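Local coordinates for archeaosine synthase QueF-Like (Pyrobaculum calidifontis, PDB 5K0P) that converts the nitrile of preQ0-modified tRNA to the formamidine of archaeosine, using free ammonium, as the last step of archaeosine biosynthesis, at the interface of chains A and B. Numbering follows the deposited sequence. Chains: chain A/B, Archeaosine synthase QueF-Like.

Contact 1: the interface of chains A and B. Residues chain A 13-15, 48; chain B 92-94.
A:Lys14 and B:Glu94 face each other as a bridged pair in antiparallel edge strands, their side chains running alongside one another in the same direction. The backbones are joined twice: B:Glu94 N donates to A:Lys14 O (2.8 Å), and A:Lys14 N returns a more bent bond to B:Glu94 O (2.9 Å, 131° at H). Both donors lie in the carbonyl plane of their acceptor. Above this pair the aliphatic parts touch, A:Lys14 CB lying 4.1 Å from B:Glu94 CB. The lysine chain, extended at first, kinks at chi3 (-67°), and its CD passes 3.7 Å from the carboxylate oxygen B:Glu94 OE1. The amine nitrogen A:Lys14 NZ stays 4.4 Å from B:Glu94 OE1; if both groups are charged they would attract over this gap without touching. On the opposite side of the strands, B:Val93 crosses A:Phe48 at an angle and sets its CG1 methyl 4.0 Å from the ring atom CE2. The same methyl meets A:Leu13 CB, while A:Leu13 CD1 covers one face of the phenyl ring near its rim. Where the pairing ends, the hydroxyl OG1 of A:Thr15, turned away from its own backbone N (chi1 -164°), donates to B:Gly92 O (2.8 Å) from well above the carbonyl plane. The patch thus continues the beta-sheet from one subunit into the next, helping to build the tunnel-fold homodecamer.

Contact 2: the interface of chains A and B. Residues chain A 12-13, 45; chain B 90-91, 93-95.
A:Ile45 reaches chain B with both of its branches: chi1 of -59° turns CG2 away from the backbone N, and chi2 of -52° swings CD1 round toward B:Val95. The CG2 methyl is the hub of the contact. It lies 3.7 Å from B:Val93 CG2, with the two side chains running at an angle to each other, and it also meets B:Tyr90 CD2 and, at 3.8 Å, B:Ile91 CG1. The phenol ring of B:Tyr90 is not stacked on the isoleucine; A:Ile45 CB comes in at its edge, in the ring plane, 3.9 Å from CD2. One face of that ring is covered from within chain B by B:Ile91 CG2, which sits 3.7 Å above its centre and should limit how far the ring can tilt. The other isoleucine branch ends at B:Val95, where A:Ile45 CD1 and B:Val95 CG2 meet tip to tip at 3.9 Å. A:Leu13 meets B:Val95 on the same side, lying alongside it and pointing the same way; A:Leu13 CD2 fits against both valine methyls and is 3.7 Å from CG1. A:Leu13 from the strand and A:Ile45 from the helix thus form a joint apolar surface against the valine methyls. Beneath the side chains the backbones also run close, with A:Arg12 O 3.4 Å from B:Val95 CA, in keeping with the antiparallel bridge of A:Leu13 to B:Val95. A:Ile45, which also belongs to the substrate site shared by adjacent subunits, opens helix 45-53 of chain A. That helix start and strand 10-20 pack on the turn between strands 81-90 and 93-102 of chain B and on the beginning of the second strand.

Contact 1: the interface of chains A and B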
# COMPACT_ATOMS: atom_id res chain seq x y z
N LEU A 13 21.91 -1.63 -6.69
CA LEU A 13 21.31 -1.88 -8.03
C LEU A 13 20.30 -2.96 -7.95
O LEU A 13 20.49 -3.91 -7.20
CB LEU A 13 22.36 -2.25 -9.04
CG LEU A 13 23.54 -1.35 -9.04
CD1 LEU A 13 24.75 -2.06 -9.67
CD2 LEU A 13 23.19 -0.05 -9.73
N LYS A 14 19.20 -2.84 -8.70
CA LYS A 14 18.13 -3.80 -8.62
C LYS A 14 17.52 -3.95 -9.98
O LYS A 14 17.17 -2.95 -10.62
CB LYS A 14 17.05 -3.33 -7.66
CG LYS A 14 15.85 -4.26 -7.61
CD LYS A 14 14.69 -3.80 -6.67
CE LYS A 14 15.08 -3.81 -5.19
NZ LYS A 14 13.87 -3.36 -4.46
N THR A 15 17.36 -5.19 -10.42
CA THR A 15 16.76 -5.41 -11.74
C THR A 15 16.13 -6.81 -11.86
O THR A 15 16.20 -7.61 -10.93
CB THR A 15 17.77 -5.09 -12.87
OG1 THR A 15 17.04 -4.95 -14.09
CG2 THR A 15 18.78 -6.21 -13.06
N PHE A 48 26.79 -4.01 -15.35
CA PHE A 48 25.88 -4.79 -14.51
C PHE A 48 24.70 -5.52 -15.25
O PHE A 48 24.50 -6.72 -15.06
CB PHE A 48 25.34 -3.91 -13.35
CG PHE A 48 24.32 -4.59 -12.54
CD1 PHE A 48 24.68 -5.70 -11.70
CD2 PHE A 48 22.98 -4.20 -12.60
CE1 PHE A 48 23.73 -6.31 -10.92
CE2 PHE A 48 22.06 -4.85 -11.79
CZ PHE A 48 22.43 -5.88 -10.96
N GLY B 92 16.40 -0.18 -17.23
CA GLY B 92 15.66 -1.16 -16.52
C GLY B 92 16.19 -1.52 -15.13
O GLY B 92 15.73 -2.50 -14.51
N VAL B 93 17.18 -0.77 -14.65
CA VAL B 93 17.88 -1.01 -13.40
C VAL B 93 17.50 0.15 -12.47
O VAL B 93 17.65 1.33 -12.81
CB VAL B 93 19.38 -1.03 -13.58
CG1 VAL B 93 20.05 -1.39 -12.25
CG2 VAL B 93 19.86 -1.98 -14.69
N GLU B 94 17.01 -0.21 -11.32
CA GLU B 94 16.78 0.74 -10.22
C GLU B 94 18.10 0.96 -9.51
O GLU B 94 18.68 -0.02 -8.98
CB GLU B 94 15.73 0.19 -9.26
CG GLU B 94 14.32 0.08 -9.85
CD GLU B 94 13.36 -0.72 -9.01
OE1 GLU B 94 13.22 -0.55 -7.80
OE2 GLU B 94 12.71 -1.57 -9.55

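Contact 2: the interface of chains A and B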
# COMPACT_ATOMS: atom_id res chain seq x y z
N ARG A 12 23.42 0.72 -4.73
CA ARG A 12 22.44 -0.33 -4.72
C ARG A 12 21.90 -0.42 -6.13
O ARG A 12 21.50 0.61 -6.71
CB ARG A 12 21.33 -0.05 -3.70
CG ARG A 12 21.83 -0.05 -2.23
CD ARG A 12 20.74 0.01 -1.10
NE ARG A 12 21.32 0.18 0.24
CZ ARG A 12 21.11 -0.63 1.28
NH1 ARG A 12 21.72 -0.42 2.39
NH2 ARG A 12 20.31 -1.66 1.18
N LEU A 13 21.91 -1.63 -6.69
CA LEU A 13 21.31 -1.88 -8.03
C LEU A 13 20.30 -2.96 -7.95
O LEU A 13 20.49 -3.91 -7.20
CB LEU A 13 22.36 -2.25 -9.04
CG LEU A 13 23.54 -1.35 -9.04
CD1 LEU A 13 24.75 -2.06 -9.67
CD2 LEU A 13 23.19 -0.05 -9.73
N ILE A 45 26.44 0.74 -15.06
CA ILE A 45 25.17 0.09 -15.02
C ILE A 45 25.04 -0.84 -16.19
O ILE A 45 24.43 -1.91 -16.09
CB ILE A 45 24.05 1.10 -15.10
CG1 ILE A 45 24.11 2.10 -13.96
CG2 ILE A 45 22.72 0.38 -15.04
CD1 ILE A 45 24.20 1.43 -12.62
N TYR B 90 17.55 3.40 -14.91
CA TYR B 90 18.34 3.49 -16.13
C TYR B 90 18.44 2.11 -16.71
O TYR B 90 18.78 1.19 -16.01
CB TYR B 90 19.71 4.03 -15.80
CG TYR B 90 20.57 4.14 -17.00
CD1 TYR B 90 20.24 5.01 -18.04
CD2 TYR B 90 21.71 3.42 -17.11
CE1 TYR B 90 21.05 5.13 -19.16
CE2 TYR B 90 22.55 3.53 -18.21
CZ TYR B 90 22.21 4.35 -19.23
OH TYR B 90 23.06 4.43 -20.27
N ILE B 91 18.09 1.96 -17.99
CA ILE B 91 18.12 0.68 -18.69
C ILE B 91 17.51 -0.49 -17.89
O ILE B 91 18.01 -1.65 -17.90
CB ILE B 91 19.49 0.38 -19.26
CG1 ILE B 91 20.58 0.14 -18.21
CG2 ILE B 91 19.93 1.48 -20.15
CD1 ILE B 91 21.94 -0.22 -18.83
N VAL B 93 17.18 -0.77 -14.65
CA VAL B 93 17.88 -1.01 -13.40
C VAL B 93 17.50 0.15 -12.47
O VAL B 93 17.65 1.33 -12.81
CB VAL B 93 19.38 -1.03 -13.58
CG1 VAL B 93 20.05 -1.39 -12.25
CG2 VAL B 93 19.86 -1.98 -14.69
N GLU B 94 17.01 -0.21 -11.32
CA GLU B 94 16.78 0.74 -10.22
C GLU B 94 18.10 0.96 -9.51
O GLU B 94 18.68 -0.02 -8.98
CB GLU B 94 15.73 0.19 -9.26
CG GLU B 94 14.32 0.08 -9.85
CD GLU B 94 13.36 -0.72 -9.01
OE1 GLU B 94 13.22 -0.55 -7.80
OE2 GLU B 94 12.71 -1.57 -9.55
N VAL B 95 18.54 2.20 -9.48
CA VAL B 95 19.85 2.58 -8.95
C VAL B 95 19.70 3.47 -7.73
O VAL B 95 18.96 4.44 -7.76
CB VAL B 95 20.67 3.30 -10.01
CG1 VAL B 95 22.09 3.50 -9.53
CG2 VAL B 95 20.68 2.50 -11.34

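Contacts 1 and 2 are neighbouring portions of one seam, their C-alpha centres about 3 Å apart, and they share A:Leu13, B:Val93 and B:Glu94. Both join strand 10-20 and helix 45-53 of chain A to strand 93-102 of chain B. Backbone hydrogen bonds dominate contact 1 and apolar side chains dominate contact 2, although the antiparallel pairing runs through both. The seam is nearer the active-site residues of chain B, the centre of contact 2 lying about 12 Å from B:Cys21 and about 10 Å from B:Asp28. It may thus help to position the intersubunit active site as well as assemble the decamer.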